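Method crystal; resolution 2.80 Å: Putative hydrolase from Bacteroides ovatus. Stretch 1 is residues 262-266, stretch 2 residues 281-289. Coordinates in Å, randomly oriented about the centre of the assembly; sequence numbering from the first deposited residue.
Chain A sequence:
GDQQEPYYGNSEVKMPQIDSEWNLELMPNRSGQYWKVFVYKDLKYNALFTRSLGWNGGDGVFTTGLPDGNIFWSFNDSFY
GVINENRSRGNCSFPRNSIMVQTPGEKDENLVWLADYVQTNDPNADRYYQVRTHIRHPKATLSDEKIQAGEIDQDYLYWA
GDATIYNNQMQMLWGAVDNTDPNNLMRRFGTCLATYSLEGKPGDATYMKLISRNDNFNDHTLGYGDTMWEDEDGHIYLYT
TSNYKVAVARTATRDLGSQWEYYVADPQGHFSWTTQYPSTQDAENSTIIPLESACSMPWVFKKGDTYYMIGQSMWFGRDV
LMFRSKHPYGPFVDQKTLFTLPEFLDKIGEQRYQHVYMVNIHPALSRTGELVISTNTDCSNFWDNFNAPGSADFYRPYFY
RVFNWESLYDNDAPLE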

ATOM      1  N   TYR A 262       8.004  13.537  16.977  1.00 66.46           N
ATOM      2  CA  TYR A 262       7.586  14.141  15.724  1.00 64.78           C
ATOM      3  C   TYR A 262       8.527  15.243  15.288  1.00 69.90           C
ATOM      4  O   TYR A 262       8.867  16.106  16.093  1.00 72.11           O
ATOM      5  CB  TYR A 262       6.153  14.704  15.911  1.00 65.04           C
ATOM      6  CG  TYR A 262       5.198  13.678  16.491  1.00 64.94           C
ATOM      7  CD1 TYR A 262       5.101  13.488  17.866  1.00 68.01           C
ATOM      8  CD2 TYR A 262       4.457  12.842  15.666  1.00 63.55           C
ATOM      9  CE1 TYR A 262       4.296  12.487  18.404  1.00 67.97           C
ATOM     10  CE2 TYR A 262       3.628  11.850  16.193  1.00 63.67           C
ATOM     11  CZ  TYR A 262       3.537  11.688  17.567  1.00 72.55           C
ATOM     12  OH  TYR A 262       2.738  10.718  18.123  1.00 73.03           O
ATOM     13  N   TYR A 263       8.936  15.225  14.010  1.00 64.86           N
ATOM     14  CA  TYR A 263       9.791  16.263  13.430  1.00 65.80           C
ATOM     15  C   TYR A 263       8.847  17.387  13.036  1.00 73.07           C
ATOM     16  O   TYR A 263       8.034  17.224  12.114  1.00 71.89           O
ATOM     17  CB  TYR A 263      10.576  15.692  12.239  1.00 65.03           C
ATOM     18  CG  TYR A 263      11.811  16.452  11.809  1.00 67.28           C
ATOM     19  CD1 TYR A 263      12.837  16.727  12.715  1.00 70.76           C
ATOM     20  CD2 TYR A 263      12.058  16.707  10.462  1.00 67.32           C
ATOM     21  CE1 TYR A 263      14.031  17.315  12.301  1.00 71.62           C
ATOM     22  CE2 TYR A 263      13.231  17.330  10.044  1.00 69.59           C
ATOM     23  CZ  TYR A 263      14.228  17.611  10.961  1.00 77.47           C
ATOM     24  OH  TYR A 263      15.389  18.229  10.559  1.00 80.39           O
ATOM     25  N   VAL A 264       8.854  18.470  13.827  1.00 73.27           N
ATOM     26  CA  VAL A 264       7.951  19.602  13.657  1.00 74.08           C
ATOM     27  C   VAL A 264       8.781  20.883  13.601  1.00 81.76           C
ATOM     28  O   VAL A 264       9.799  20.992  14.285  1.00 82.53           O
ATOM     29  CB  VAL A 264       6.836  19.624  14.748  1.00 78.12           C
ATOM     30  CG1 VAL A 264       7.409  19.573  16.145  1.00 79.74           C
ATOM     31  CG2 VAL A 264       5.904  20.822  14.593  1.00 78.52           C
ATOM     32  N   ALA A 265       8.336  21.835  12.761  1.00 80.83           N
ATOM     33  CA  ALA A 265       9.023  23.087  12.474  1.00 83.99           C
ATOM     34  C   ALA A 265       8.511  24.257  13.303  1.00 94.42           C
ATOM     35  O   ALA A 265       7.307  24.531  13.309  1.00 93.93           O
ATOM     36  CB  ALA A 265       8.868  23.416  11.003  1.00 83.57           C
ATOM     37  N   ASP A 266       9.449  24.996  13.940  1.00 96.18           N
ATOM     38  CA  ASP A 266       9.167  26.208  14.729  1.00 99.49           C
ATOM     39  C   ASP A 266       8.733  27.352  13.761  1.00106.93           C
ATOM     40  O   ASP A 266       8.872  27.186  12.538  1.00105.07           O
ATOM     41  CB  ASP A 266      10.431  26.607  15.543  1.00103.72           C
ATOM     42  N   GLN A 281      -2.113  21.885  11.361  1.00 64.84           N
ATOM     43  CA  GLN A 281      -1.537  23.149  10.883  1.00 65.46           C
ATOM     44  C   GLN A 281      -0.010  23.117  11.009  1.00 69.05           C
ATOM     45  O   GLN A 281       0.685  23.460  10.052  1.00 68.46           O
ATOM     46  CB  GLN A 281      -2.125  24.314  11.702  1.00 68.83           C
ATOM     47  CG  GLN A 281      -1.730  25.713  11.241  1.00 89.27           C
ATOM     48  CD  GLN A 281      -2.238  26.755  12.223  1.00109.07           C
ATOM     49  OE1 GLN A 281      -3.456  26.914  12.418  1.00103.89           O
ATOM     50  NE2 GLN A 281      -1.323  27.464  12.897  1.00 99.84           N
ATOM     51  N   ASP A 282       0.504  22.671  12.185  1.00 65.52           N
ATOM     52  CA  ASP A 282       1.946  22.576  12.431  1.00 65.82           C
ATOM     53  C   ASP A 282       2.601  21.458  11.633  1.00 68.76           C
ATOM     54  O   ASP A 282       3.721  21.645  11.169  1.00 69.30           O
ATOM     55  CB  ASP A 282       2.246  22.391  13.916  1.00 68.51           C
ATOM     56  CG  ASP A 282       2.035  23.650  14.732  1.00 81.42           C
ATOM     57  OD1 ASP A 282       2.375  24.757  14.229  1.00 81.83           O
ATOM     58  OD2 ASP A 282       1.568  23.533  15.886  1.00 90.43           O
ATOM     59  N   ALA A 283       1.936  20.305  11.464  1.00 63.57           N
ATOM     60  CA  ALA A 283       2.510  19.213  10.670  1.00 61.79           C
ATOM     61  C   ALA A 283       2.690  19.652   9.189  1.00 65.96           C
ATOM     62  O   ALA A 283       3.696  19.301   8.579  1.00 66.34           O
ATOM     63  CB  ALA A 283       1.633  17.974  10.757  1.00 60.56           C
ATOM     64  N   GLU A 284       1.759  20.473   8.647  1.00 61.51           N
ATOM     65  CA  GLU A 284       1.839  20.975   7.266  1.00 60.18           C
ATOM     66  C   GLU A 284       2.971  22.020   7.092  1.00 65.90           C
ATOM     67  O   GLU A 284       3.610  22.051   6.033  1.00 65.35           O
ATOM     68  CB  GLU A 284       0.492  21.557   6.830  1.00 60.87           C
ATOM     69  CG  GLU A 284      -0.549  20.476   6.622  1.00 66.35           C
ATOM     70  CD  GLU A 284      -1.883  20.951   6.088  1.00 90.03           C
ATOM     71  OE1 GLU A 284      -1.895  21.880   5.247  1.00 83.47           O
ATOM     72  OE2 GLU A 284      -2.915  20.341   6.454  1.00 87.53           O
ATOM     73  N   ASN A 285       3.251  22.839   8.137  1.00 64.09           N
ATOM     74  CA  ASN A 285       4.370  23.808   8.098  1.00 65.81           C
ATOM     75  C   ASN A 285       5.731  23.079   8.132  1.00 68.09           C
ATOM     76  O   ASN A 285       6.741  23.657   7.738  1.00 68.58           O
ATOM     77  CB  ASN A 285       4.307  24.802   9.285  1.00 68.89           C
ATOM     78  CG  ASN A 285       3.073  25.670   9.314  1.00 95.07           C
ATOM     79  OD1 ASN A 285       2.542  26.073   8.271  1.00 88.56           O
ATOM     80  ND2 ASN A 285       2.599  26.005  10.514  1.00 90.27           N
ATOM     81  N   SER A 286       5.739  21.813   8.628  1.00 62.73           N
ATOM     82  CA  SER A 286       6.909  20.940   8.769  1.00 61.80           C
ATOM     83  C   SER A 286       7.060  19.944   7.597  1.00 63.16           C
ATOM     84  O   SER A 286       7.514  18.815   7.812  1.00 62.09           O
ATOM     85  CB  SER A 286       6.782  20.154  10.072  1.00 64.81           C
ATOM     86  OG  SER A 286       6.286  20.986  11.102  1.00 74.16           O
ATOM     87  N   THR A 287       6.650  20.335   6.370  1.00 58.81           N
ATOM     88  CA  THR A 287       6.777  19.465   5.194  1.00 56.79           C
ATOM     89  C   THR A 287       8.266  19.103   4.966  1.00 61.33           C
ATOM     90  O   THR A 287       9.120  19.990   5.077  1.00 64.09           O
ATOM     91  CB  THR A 287       6.146  20.119   3.943  1.00 62.22           C
ATOM     92  OG1 THR A 287       6.147  19.160   2.889  1.00 61.14           O
ATOM     93  CG2 THR A 287       6.876  21.380   3.475  1.00 62.10           C
ATOM     94  N   ILE A 288       8.582  17.811   4.697  1.00 54.45           N
ATOM     95  CA  ILE A 288       9.969  17.389   4.473  1.00 54.12           C
ATOM     96  C   ILE A 288      10.299  17.286   2.963  1.00 58.72           C
ATOM     97  O   ILE A 288      11.417  16.921   2.636  1.00 59.61           O
ATOM     98  CB  ILE A 288      10.358  16.100   5.262  1.00 55.96           C
ATOM     99  CG1 ILE A 288       9.628  14.831   4.778  1.00 53.42           C
ATOM    100  CG2 ILE A 288      10.138  16.325   6.762  1.00 57.16           C
ATOM    101  CD1 ILE A 288      10.284  13.584   5.195  1.00 55.74           C
ATOM    102  N   ILE A 289       9.372  17.674   2.067  1.00 55.45           N
ATOM    103  CA  ILE A 289       9.587  17.739   0.603  1.00 55.22           C
ATOM    104  C   ILE A 289       9.614  19.238   0.256  1.00 63.47           C
ATOM    105  O   ILE A 289       9.315  20.044   1.145  1.00 65.34           O
ATOM    106  CB  ILE A 289       8.492  16.948  -0.180  1.00 55.59           C
ATOM    107  CG1 ILE A 289       7.055  17.382   0.207  1.00 54.86           C
ATOM    108  CG2 ILE A 289       8.674  15.479   0.052  1.00 54.39           C
ATOM    109  CD1 ILE A 289       6.007  16.983  -0.752  1.00 55.91           C
TER

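A single serine hydroxyl carries all the hydrogen bonding between these two stretches, and it does so while also bonding within its own stretch, to a helical carbonyl. The backbone amide of Ala 265 donates to it, with N of Ala 265 2.8 Å from OG of Ser 286 and an N-H...O angle of 159°, close enough to linear for a good bond. The same OG of Ser 286 donates to the carbonyl O of Asp 282, 2.6 Å away. Acting as acceptor on one side and donor on the other, the hydroxyl couples a strand amide to a helical carbonyl. Its chi1 of -41°, in the m well, is compatible with both bonds. O of Asp 282 also accepts a weak bond from N of Ser 286, at 3.2 Å.

The backbones come nearest at Ala 265 and Ser 286, whose CA atoms lie 4.8 Å apart. Strand residues 263 to 265 meet Asp 282, Asn 285, Ser 286 and Ile 288, without any backbone-to-backbone hydrogen bond.

Van der Waals packing surrounds the polar link. Ala 265 points its CB toward stretch 2, and this methyl lies 3.5 Å from OG of Ser 286 and 3.9 Å from O of Asn 285. Val 264, directed sideways with chi1 at 54° (p), places CG2 3.5 Å from OG of Ser 286 and 4.0 Å from CB of Asp 282, so it meets the aliphatic carbon of that acidic side chain.

Further along, Ile 288 points toward the strand and sets CG2 4.2 Å from CD2 of Tyr 263. The methyl lies at the ring edge, near its plane, making this an apolar edge contact rather than packing over the face. The interface is small, burying 249 Å² summed over both sides, with Ser 286 contributing the largest share, 57 Å².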